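Local coordinates for RNA-binding protein RO60 (Deinococcus radiodurans, PDB 2NVO), which binds several small RNAs that accumulate during recovery from ultraviolet irradiation and contributes to the resistance of its host to that irradiation, at residues 363-369 with 457-463; 409-415 with 445-449; 355-360 with 397-403. All coordinates share one frame. Numbering follows the deposited sequence.

Interaction 1: 363-369 with 457-463; sequences TRHLLAL and VDTFVVY
Strands 364-369 and 459-463 run parallel in the central sheet of the von Willebrand factor A domain, their axes 4.7 Å apart at closest and crossing at -17°. Both are extended, and the register pairs H365 with T459 through to L369 with Y463: the parallel ladder at the core of this fold, polar at its entrance and mostly apolar within. V457 (t) comes first in the second segment, its CG1 3.9 Å from L366 CB. D458 follows at the entrance: in the m rotamer its OD2 accepts R364 N at 2.9 Å, while R364 O receives both D458 N (2.9 Å) and T459 N (3.0 Å). T459 OG1 hydrogen-bonds T363 OG1 at 2.8 Å. Its CB lies over the face of the H365 ring, 3.8 Å from the centroid, a CH-pi contact, and T459 O accepts L366 N at 3.0 Å. F460 (m) emerges on the face of L366 and A368, with CE1 3.6 Å from L366 CD2. Beta-branched V461, at ease in a strand, donates its N to L366 O (3.0 Å); V461 O accepts A368 N (2.8 Å). V462, close to T441, sets CG2 4.2 Å from CB of A368, small enough for P446 to pack close. Y463 N donates to A368 O (3.0 Å), and its ring (chi1 m) sets CD2 3.9 Å from L369 CD1. L366, A368 and F460 face helix 445-452, L367, L369 and Y463 face helix 388-402, V461 and Y463 touch helix 522-530, and strand 405-411 bonds along the far edge of 364-369.

Interaction 2: 409-415 with 445-449; sequences MGFAEQF and QPILW
In the Rossmann-like von Willebrand factor A domain, helix 445-452 covers one face of the sheet, and here its first turn packs on the end of strand 405-411 and the tight turn that leads to strand 415-417. The axes of 409-411 and 445-449 approach to 10.5 Å, and their directions differ by 127°. M409 and G410 are extended, and F411 (phi/psi -88/65) is the centre of an inverse gamma turn; the chain then doubles back so that F415 faces the helix, its CA 7.9 Å from that of P446. The helical segment is regular, with W449 N bonded to Q445 O at 2.8 Å. P446 suits this first turn, where a missing amide hydrogen costs no helical bond.

Apolar packing centres on that proline: F411 (m) sets CZ 3.9 Å from P446 CG, and F415 (t) sets CZ 3.7 Å from P446 CB. Both rings also touch A368 of the neighbouring strand 364-369, and F411 meets T441, which by similarity binds the divalent metal. Q445, with chi1 and chi2 both t, uses both its parts: its aliphatic CG lies over a face of the F415 ring, while its amide OE1 sits at the edge of the F411 ring, 3.8 Å from F411 CD1.

Aromatic contacts gather at W449 (chi1 t, chi2 85°). F415 directs its edge at the face of the five-membered ring of W449, centroids 5.2 Å apart and planes at 62°. Flexible M409, m at all three chi angles, makes a Met-aromatic contact with the six-membered ring, SD 4.2 Å from its centroid and CE 3.4 Å from W449 CZ2.

Interaction 3: 355-360 with 397-403; sequences FGNVQP and LIALRTE
F355 offers a ring face to the guanidinium of R401 and packs against the last turns of helix 388-402, burying more surface than any other residue here. With chi1 m, it makes a cation-pi contact: R401 CZ stands 4.7 Å from the ring centroid, 20° off the normal. The extended arginine (chi1 m, chi2 and chi3 t) is also tethered through NE to the carbonyl of P422. The ring edge meets the helix backbone, F355 CE1 lying 3.3 Å from I398 N and 3.5 Å from L397 C; CE1 also packs 3.5 Å from I398 CG1. The loop begins with a turn closed by V358 N to F355 O (3.2 Å), then runs extended towards strand 364-369, joining helix 341-354, probably the last of the TROVE part, to the von Willebrand factor A domain that closes the ring. P315 of helix 315-326 touches F355, V358 and I398, consistent with a junction between the two parts. Branched V358 (t) sets CG1 4.1 Å from I398 CG2 and CB 4.2 Å from T402 CG2. T402, chi1 p, can sit in this apolar patch because its OG1 bonds I398 O at 2.6 Å. Where the helix ends, P360 CB lies 3.3 Å from T402 O, and E403 OE2, 3.5 Å from P360 CA, accepts the amide of A361.

How the interactions relate
Interaction 1 is the buried core, two inner strands joined by a ladder of backbone hydrogen bonds; interactions 2 and 3 are partly buried and held by side-chain packing, without hydrogen bonds between their segments. Neighbouring strands link interactions 1 and 2, L367 O lying 2.8 Å from M409 N; on their shared face A368 CB touches P446 CG at 3.5 Å and M409 packs on L366. Interaction 3 meets the sheet from the other face, with L367 CD2 3.9 Å from A399 CB, and E403 OE1 lies 3.2 Å from T363 N, a probable hydrogen bond. Aromatic packing marks interaction 2, where F411, like V462 of interaction 1, approaches T441, a metal ligand by similarity; a cation-pi pair and aliphatic packing mark interaction 3.

Interaction 1: 363-369 with 457-463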
loop_
_atom_site.group_PDB
_atom_site.type_symbol
_atom_site.label_atom_id
_atom_site.label_comp_id
_atom_site.label_asym_id
_atom_site.label_seq_id
_atom_site.Cartn_x
_atom_site.Cartn_y
_atom_site.Cartn_z
ATOM N N THR A 363 -16.996 0.273 14.060
ATOM C CA THR A 363 -18.291 0.816 13.683
ATOM C C THR A 363 -19.175 -0.358 13.297
ATOM O O THR A 363 -18.682 -1.473 13.066
ATOM C CB THR A 363 -18.202 1.793 12.494
ATOM O OG1 THR A 363 -17.823 1.076 11.314
ATOM C CG2 THR A 363 -17.174 2.905 12.760
ATOM N N ARG A 364 -20.476 -0.119 13.256
ATOM C CA ARG A 364 -21.420 -1.164 12.930
ATOM C C ARG A 364 -21.595 -1.179 11.420
ATOM O O ARG A 364 -21.991 -0.190 10.827
ATOM C CB ARG A 364 -22.748 -0.935 13.646
ATOM C CG ARG A 364 -22.564 -0.850 15.171
ATOM C CD ARG A 364 -23.835 -0.412 15.847
ATOM N NE ARG A 364 -24.960 -1.187 15.352
ATOM C CZ ARG A 364 -25.283 -2.410 15.765
ATOM N NH1 ARG A 364 -24.572 -3.024 16.714
ATOM N NH2 ARG A 364 -26.336 -3.016 15.227
ATOM N N HIS A 365 -21.273 -2.310 10.814
ATOM C CA HIS A 365 -21.192 -2.410 9.351
ATOM C C HIS A 365 -22.355 -3.202 8.808
ATOM O O HIS A 365 -22.800 -4.156 9.439
ATOM C CB HIS A 365 -19.885 -3.132 8.948
ATOM C CG HIS A 365 -18.665 -2.272 9.026
ATOM N ND1 HIS A 365 -17.826 -2.069 7.951
ATOM C CD2 HIS A 365 -18.143 -1.551 10.050
ATOM C CE1 HIS A 365 -16.843 -1.259 8.303
ATOM N NE2 HIS A 365 -17.013 -0.933 9.574
ATOM N N LEU A 366 -22.838 -2.814 7.626
ATOM C CA LEU A 366 -23.729 -3.652 6.847
ATOM C C LEU A 366 -23.019 -3.835 5.501
ATOM O O LEU A 366 -22.763 -2.858 4.804
ATOM C CB LEU A 366 -25.077 -2.974 6.628
ATOM C CG LEU A 366 -26.159 -3.771 5.909
ATOM C CD1 LEU A 366 -26.491 -5.019 6.653
ATOM C CD2 LEU A 366 -27.451 -2.942 5.691
ATOM N N LEU A 367 -22.696 -5.077 5.171
ATOM C CA LEU A 367 -21.939 -5.384 3.945
ATOM C C LEU A 367 -22.939 -5.959 2.961
ATOM O O LEU A 367 -23.637 -6.909 3.277
ATOM C CB LEU A 367 -20.818 -6.395 4.227
ATOM C CG LEU A 367 -19.378 -5.929 4.481
ATOM C CD1 LEU A 367 -19.314 -4.909 5.604
ATOM C CD2 LEU A 367 -18.450 -7.117 4.756
ATOM N N ALA A 368 -23.055 -5.333 1.799
ATOM C CA ALA A 368 -23.985 -5.789 0.777
ATOM C C ALA A 368 -23.137 -6.310 -0.399
ATOM O O ALA A 368 -22.427 -5.547 -1.038
ATOM C CB ALA A 368 -24.854 -4.644 0.354
ATOM N N LEU A 369 -23.203 -7.614 -0.617
ATOM C CA LEU A 369 -22.404 -8.306 -1.609
ATOM C C LEU A 369 -23.202 -8.559 -2.879
ATOM O O LEU A 369 -24.312 -9.073 -2.839
ATOM C CB LEU A 369 -21.953 -9.661 -1.056
ATOM C CG LEU A 369 -20.702 -9.745 -0.198
ATOM C CD1 LEU A 369 -20.543 -8.513 0.687
ATOM C CD2 LEU A 369 -20.636 -11.041 0.591
ATOM N N VAL A 457 -26.975 1.378 11.535
ATOM C CA VAL A 457 -25.767 1.094 10.752
ATOM C C VAL A 457 -24.905 2.342 10.679
ATOM O O VAL A 457 -25.404 3.416 10.368
ATOM C CB VAL A 457 -26.143 0.660 9.313
ATOM C CG1 VAL A 457 -24.879 0.504 8.419
ATOM C CG2 VAL A 457 -26.959 -0.639 9.354
ATOM N N ASP A 458 -23.617 2.215 10.987
ATOM C CA ASP A 458 -22.687 3.319 10.829
ATOM C C ASP A 458 -22.061 3.336 9.424
ATOM O O ASP A 458 -21.910 4.396 8.809
ATOM C CB ASP A 458 -21.548 3.201 11.843
ATOM C CG ASP A 458 -22.032 3.264 13.272
ATOM O OD1 ASP A 458 -22.828 4.172 13.559
ATOM O OD2 ASP A 458 -21.617 2.404 14.076
ATOM N N THR A 459 -21.683 2.155 8.937
ATOM C CA THR A 459 -20.904 2.056 7.692
ATOM C C THR A 459 -21.526 1.045 6.742
ATOM O O THR A 459 -21.651 -0.122 7.088
ATOM C CB THR A 459 -19.484 1.569 8.011
ATOM O OG1 THR A 459 -18.963 2.311 9.131
ATOM C CG2 THR A 459 -18.576 1.739 6.788
ATOM N N PHE A 460 -21.959 1.494 5.573
ATOM C CA PHE A 460 -22.477 0.577 4.554
ATOM C C PHE A 460 -21.322 0.284 3.596
ATOM O O PHE A 460 -20.611 1.208 3.221
ATOM C CB PHE A 460 -23.615 1.252 3.770
ATOM C CG PHE A 460 -24.897 1.416 4.569
ATOM C CD1 PHE A 460 -25.875 0.441 4.547
ATOM C CD2 PHE A 460 -25.103 2.550 5.335
ATOM C CE1 PHE A 460 -27.049 0.604 5.277
ATOM C CE2 PHE A 460 -26.287 2.730 6.057
ATOM C CZ PHE A 460 -27.243 1.760 6.038
ATOM N N VAL A 461 -21.107 -0.979 3.232
ATOM C CA VAL A 461 -20.065 -1.303 2.252
ATOM C C VAL A 461 -20.652 -2.209 1.179
ATOM O O VAL A 461 -21.211 -3.258 1.485
ATOM C CB VAL A 461 -18.839 -2.026 2.873
ATOM C CG1 VAL A 461 -17.757 -2.205 1.792
ATOM C CG2 VAL A 461 -18.273 -1.225 4.032
ATOM N N VAL A 462 -20.536 -1.791 -0.072
ATOM C CA VAL A 462 -21.023 -2.599 -1.173
ATOM C C VAL A 462 -19.832 -3.212 -1.889
ATOM O O VAL A 462 -18.890 -2.506 -2.222
ATOM C CB VAL A 462 -21.830 -1.743 -2.173
ATOM C CG1 VAL A 462 -22.133 -2.568 -3.482
ATOM C CG2 VAL A 462 -23.117 -1.249 -1.507
ATOM N N TYR A 463 -19.886 -4.513 -2.137
ATOM C CA TYR A 463 -18.834 -5.168 -2.893
ATOM C C TYR A 463 -19.391 -5.650 -4.235
ATOM O O TYR A 463 -20.371 -6.394 -4.272
ATOM C CB TYR A 463 -18.260 -6.344 -2.095
ATOM C CG TYR A 463 -17.295 -5.913 -1.020
ATOM C CD1 TYR A 463 -15.988 -5.557 -1.346
ATOM C CD2 TYR A 463 -17.678 -5.870 0.324
ATOM C CE1 TYR A 463 -15.079 -5.161 -0.363
ATOM C CE2 TYR A 463 -16.777 -5.471 1.322
ATOM C CZ TYR A 463 -15.477 -5.131 0.968
ATOM O OH TYR A 463 -14.568 -4.735 1.931
#

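Interaction 2: 409-415 with 445-449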
loop_
_atom_site.group_PDB
_atom_site.type_symbol
_atom_site.label_atom_id
_atom_site.label_comp_id
_atom_site.label_asym_id
_atom_site.label_seq_id
_atom_site.Cartn_x
_atom_site.Cartn_y
_atom_site.Cartn_z
ATOM N N MET A 409 -25.553 -8.868 3.634
ATOM C CA MET A 409 -26.721 -9.017 2.804
ATOM C C MET A 409 -26.228 -9.260 1.376
ATOM O O MET A 409 -25.062 -9.022 1.067
ATOM C CB MET A 409 -27.557 -7.734 2.832
ATOM C CG MET A 409 -27.923 -7.254 4.247
ATOM S SD MET A 409 -29.136 -8.377 4.969
ATOM C CE MET A 409 -30.574 -7.938 3.997
ATOM N N GLY A 410 -27.137 -9.706 0.512
ATOM C CA GLY A 410 -26.811 -9.971 -0.877
ATOM C C GLY A 410 -27.913 -9.483 -1.794
ATOM O O GLY A 410 -29.092 -9.434 -1.391
ATOM N N PHE A 411 -27.523 -9.099 -3.010
ATOM C CA PHE A 411 -28.463 -8.617 -4.013
ATOM C C PHE A 411 -28.995 -9.831 -4.805
ATOM O O PHE A 411 -28.739 -9.989 -6.004
ATOM C CB PHE A 411 -27.779 -7.632 -4.968
ATOM C CG PHE A 411 -27.241 -6.359 -4.310
ATOM C CD1 PHE A 411 -28.024 -5.206 -4.228
ATOM C CD2 PHE A 411 -25.942 -6.299 -3.830
ATOM C CE1 PHE A 411 -27.519 -4.058 -3.679
ATOM C CE2 PHE A 411 -25.436 -5.137 -3.270
ATOM C CZ PHE A 411 -26.230 -4.019 -3.199
ATOM N N ALA A 412 -29.717 -10.695 -4.112
ATOM C CA ALA A 412 -30.152 -11.976 -4.662
ATOM C C ALA A 412 -31.543 -11.907 -5.291
ATOM O O ALA A 412 -31.940 -10.861 -5.809
ATOM C CB ALA A 412 -30.069 -13.057 -3.592
ATOM N N GLU A 413 -32.262 -13.034 -5.286
ATOM C CA GLU A 413 -33.677 -13.068 -5.685
ATOM C C GLU A 413 -34.336 -11.793 -5.175
ATOM O O GLU A 413 -34.953 -11.022 -5.915
ATOM C CB GLU A 413 -34.386 -14.281 -5.060
ATOM C CG GLU A 413 -33.502 -15.505 -4.843
ATOM C CD GLU A 413 -32.779 -15.501 -3.499
ATOM O OE1 GLU A 413 -33.340 -14.957 -2.520
ATOM O OE2 GLU A 413 -31.656 -16.056 -3.423
ATOM N N GLN A 414 -34.174 -11.567 -3.884
ATOM C CA GLN A 414 -34.427 -10.262 -3.323
ATOM C C GLN A 414 -33.279 -9.918 -2.395
ATOM O O GLN A 414 -32.398 -10.747 -2.151
ATOM C CB GLN A 414 -35.756 -10.249 -2.575
ATOM C CG GLN A 414 -36.137 -11.570 -1.980
ATOM C CD GLN A 414 -37.617 -11.836 -2.145
ATOM O OE1 GLN A 414 -38.349 -11.005 -2.694
ATOM N NE2 GLN A 414 -38.069 -13.001 -1.683
ATOM N N PHE A 415 -33.284 -8.690 -1.897
ATOM C CA PHE A 415 -32.237 -8.228 -1.003
ATOM C C PHE A 415 -32.384 -8.920 0.326
ATOM O O PHE A 415 -33.363 -8.712 1.041
ATOM C CB PHE A 415 -32.298 -6.713 -0.836
ATOM C CG PHE A 415 -31.083 -6.138 -0.186
ATOM C CD1 PHE A 415 -29.896 -6.005 -0.907
ATOM C CD2 PHE A 415 -31.110 -5.746 1.139
ATOM C CE1 PHE A 415 -28.771 -5.478 -0.312
ATOM C CE2 PHE A 415 -29.990 -5.211 1.748
ATOM C CZ PHE A 415 -28.809 -5.079 1.020
ATOM N N GLN A 445 -29.862 0.544 -2.299
ATOM C CA GLN A 445 -30.797 -0.400 -1.717
ATOM C C GLN A 445 -30.482 -0.905 -0.283
ATOM O O GLN A 445 -31.403 -1.084 0.532
ATOM C CB GLN A 445 -31.009 -1.555 -2.695
ATOM C CG GLN A 445 -32.007 -2.585 -2.220
ATOM C CD GLN A 445 -32.342 -3.596 -3.294
ATOM O OE1 GLN A 445 -31.552 -3.837 -4.213
ATOM N NE2 GLN A 445 -33.521 -4.193 -3.190
ATOM N N PRO A 446 -29.195 -1.138 0.039
ATOM C CA PRO A 446 -28.875 -1.540 1.415
ATOM C C PRO A 446 -29.269 -0.443 2.400
ATOM O O PRO A 446 -29.693 -0.754 3.517
ATOM C CB PRO A 446 -27.340 -1.676 1.413
ATOM C CG PRO A 446 -26.970 -1.916 -0.042
ATOM C CD PRO A 446 -27.997 -1.086 -0.827
ATOM N N ILE A 447 -29.114 0.808 1.980
ATOM C CA ILE A 447 -29.407 1.948 2.837
ATOM C C ILE A 447 -30.908 2.148 2.995
ATOM O O ILE A 447 -31.394 2.448 4.086
ATOM C CB ILE A 447 -28.762 3.221 2.299
ATOM C CG1 ILE A 447 -27.268 2.995 2.078
ATOM C CG2 ILE A 447 -28.994 4.403 3.259
ATOM C CD1 ILE A 447 -26.653 3.992 1.156
ATOM N N LEU A 448 -31.636 2.009 1.894
ATOM C CA LEU A 448 -33.089 2.043 1.947
ATOM C C LEU A 448 -33.592 0.897 2.837
ATOM O O LEU A 448 -34.460 1.091 3.693
ATOM C CB LEU A 448 -33.674 1.936 0.540
ATOM C CG LEU A 448 -33.339 3.015 -0.492
ATOM C CD1 LEU A 448 -33.846 2.584 -1.854
ATOM C CD2 LEU A 448 -33.938 4.393 -0.122
ATOM N N TRP A 449 -33.037 -0.298 2.646
ATOM C CA TRP A 449 -33.461 -1.463 3.403
ATOM C C TRP A 449 -33.254 -1.275 4.901
ATOM O O TRP A 449 -34.144 -1.571 5.689
ATOM C CB TRP A 449 -32.722 -2.715 2.941
ATOM C CG TRP A 449 -33.088 -3.964 3.710
ATOM C CD1 TRP A 449 -34.146 -4.797 3.467
ATOM C CD2 TRP A 449 -32.368 -4.541 4.809
ATOM N NE1 TRP A 449 -34.140 -5.845 4.353
ATOM C CE2 TRP A 449 -33.068 -5.710 5.195
ATOM C CE3 TRP A 449 -31.216 -4.169 5.524
ATOM C CZ2 TRP A 449 -32.659 -6.511 6.261
ATOM C CZ3 TRP A 449 -30.802 -4.975 6.586
ATOM C CH2 TRP A 449 -31.518 -6.140 6.939
#

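Interaction 3: 355-360 with 397-403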
loop_
_atom_site.group_PDB
_atom_site.type_symbol
_atom_site.label_atom_id
_atom_site.label_comp_id
_atom_site.label_asym_id
_atom_site.label_seq_id
_atom_site.Cartn_x
_atom_site.Cartn_y
_atom_site.Cartn_z
ATOM N N PHE A 355 -6.285 -12.414 11.234
ATOM C CA PHE A 355 -7.481 -11.684 11.653
ATOM C C PHE A 355 -7.270 -10.974 12.989
ATOM O O PHE A 355 -7.762 -9.871 13.202
ATOM C CB PHE A 355 -8.677 -12.619 11.781
ATOM C CG PHE A 355 -9.328 -12.953 10.481
ATOM C CD1 PHE A 355 -10.603 -12.495 10.193
ATOM C CD2 PHE A 355 -8.672 -13.740 9.543
ATOM C CE1 PHE A 355 -11.205 -12.814 8.984
ATOM C CE2 PHE A 355 -9.281 -14.071 8.349
ATOM C CZ PHE A 355 -10.544 -13.603 8.070
ATOM N N GLY A 356 -6.518 -11.610 13.880
ATOM C CA GLY A 356 -6.265 -11.050 15.193
ATOM C C GLY A 356 -5.485 -9.755 15.175
ATOM O O GLY A 356 -5.443 -9.036 16.176
ATOM N N ASN A 357 -4.876 -9.438 14.038
ATOM C CA ASN A 357 -4.073 -8.225 13.928
ATOM C C ASN A 357 -4.656 -7.140 13.011
ATOM O O ASN A 357 -3.980 -6.168 12.685
ATOM C CB ASN A 357 -2.645 -8.585 13.520
ATOM C CG ASN A 357 -2.059 -9.719 14.381
ATOM O OD1 ASN A 357 -1.503 -10.682 13.860
ATOM N ND2 ASN A 357 -2.216 -9.612 15.699
ATOM N N VAL A 358 -5.911 -7.303 12.597
ATOM C CA VAL A 358 -6.589 -6.268 11.814
ATOM C C VAL A 358 -7.040 -5.115 12.717
ATOM O O VAL A 358 -7.689 -5.341 13.734
ATOM C CB VAL A 358 -7.830 -6.836 11.079
ATOM C CG1 VAL A 358 -8.688 -5.714 10.515
ATOM C CG2 VAL A 358 -7.403 -7.797 9.975
ATOM N N GLN A 359 -6.711 -3.882 12.343
ATOM C CA GLN A 359 -7.236 -2.721 13.076
ATOM C C GLN A 359 -8.644 -2.373 12.589
ATOM O O GLN A 359 -8.816 -1.899 11.481
ATOM C CB GLN A 359 -6.313 -1.506 12.942
ATOM C CG GLN A 359 -4.873 -1.772 13.379
ATOM C CD GLN A 359 -4.771 -2.393 14.772
ATOM O OE1 GLN A 359 -4.027 -3.354 14.982
ATOM N NE2 GLN A 359 -5.515 -1.841 15.729
ATOM N N PRO A 360 -9.651 -2.625 13.432
ATOM C CA PRO A 360 -11.070 -2.447 13.115
ATOM C C PRO A 360 -11.472 -0.979 13.043
ATOM O O PRO A 360 -10.813 -0.118 13.625
ATOM C CB PRO A 360 -11.782 -3.100 14.303
ATOM C CG PRO A 360 -10.727 -3.852 15.051
ATOM C CD PRO A 360 -9.453 -3.144 14.787
ATOM N N LEU A 397 -15.772 -11.950 6.180
ATOM C CA LEU A 397 -15.245 -12.667 7.339
ATOM C C LEU A 397 -14.473 -11.740 8.274
ATOM O O LEU A 397 -14.657 -11.779 9.512
ATOM C CB LEU A 397 -14.373 -13.832 6.915
ATOM C CG LEU A 397 -15.142 -14.991 6.299
ATOM C CD1 LEU A 397 -14.144 -16.025 5.830
ATOM C CD2 LEU A 397 -16.162 -15.589 7.320
ATOM N N ILE A 398 -13.621 -10.907 7.691
ATOM C CA ILE A 398 -12.904 -9.883 8.462
ATOM C C ILE A 398 -13.822 -8.972 9.269
ATOM O O ILE A 398 -13.598 -8.775 10.470
ATOM C CB ILE A 398 -11.983 -9.032 7.573
ATOM C CG1 ILE A 398 -10.800 -9.879 7.103
ATOM C CG2 ILE A 398 -11.474 -7.819 8.344
ATOM C CD1 ILE A 398 -9.798 -9.156 6.186
ATOM N N ALA A 399 -14.832 -8.396 8.615
ATOM C CA ALA A 399 -15.806 -7.551 9.308
ATOM C C ALA A 399 -16.518 -8.321 10.425
ATOM O O ALA A 399 -16.540 -7.877 11.578
ATOM C CB ALA A 399 -16.814 -6.970 8.339
ATOM N N LEU A 400 -17.076 -9.479 10.077
ATOM C CA LEU A 400 -17.791 -10.305 11.038
ATOM C C LEU A 400 -16.952 -10.631 12.271
ATOM O O LEU A 400 -17.465 -10.632 13.383
ATOM C CB LEU A 400 -18.319 -11.571 10.367
ATOM C CG LEU A 400 -19.506 -11.260 9.446
ATOM C CD1 LEU A 400 -19.724 -12.344 8.408
ATOM C CD2 LEU A 400 -20.787 -11.008 10.258
ATOM N N ARG A 401 -15.662 -10.868 12.073
ATOM C CA ARG A 401 -14.783 -11.259 13.163
ATOM C C ARG A 401 -14.146 -10.089 13.929
ATOM O O ARG A 401 -13.630 -10.293 15.018
ATOM C CB ARG A 401 -13.690 -12.219 12.660
ATOM C CG ARG A 401 -14.237 -13.592 12.273
ATOM C CD ARG A 401 -13.142 -14.601 11.912
ATOM N NE ARG A 401 -13.735 -15.764 11.244
ATOM C CZ ARG A 401 -13.094 -16.597 10.428
ATOM N NH1 ARG A 401 -11.805 -16.417 10.170
ATOM N NH2 ARG A 401 -13.750 -17.608 9.855
ATOM N N THR A 402 -14.182 -8.875 13.390
ATOM C CA THR A 402 -13.375 -7.789 13.964
ATOM C C THR A 402 -14.130 -6.518 14.303
ATOM O O THR A 402 -13.640 -5.703 15.086
ATOM C CB THR A 402 -12.173 -7.380 13.072
ATOM O OG1 THR A 402 -12.648 -6.777 11.857
ATOM C CG2 THR A 402 -11.296 -8.562 12.768
ATOM N N GLU A 403 -15.300 -6.328 13.706
ATOM C CA GLU A 403 -16.080 -5.127 13.954
ATOM C C GLU A 403 -17.120 -5.406 15.042
ATOM O O GLU A 403 -17.501 -6.557 15.245
ATOM C CB GLU A 403 -16.762 -4.644 12.671
ATOM C CG GLU A 403 -15.798 -4.230 11.550
ATOM C CD GLU A 403 -14.994 -2.975 11.887
ATOM O OE1 GLU A 403 -15.409 -2.240 12.815
ATOM O OE2 GLU A 403 -13.960 -2.713 11.209
#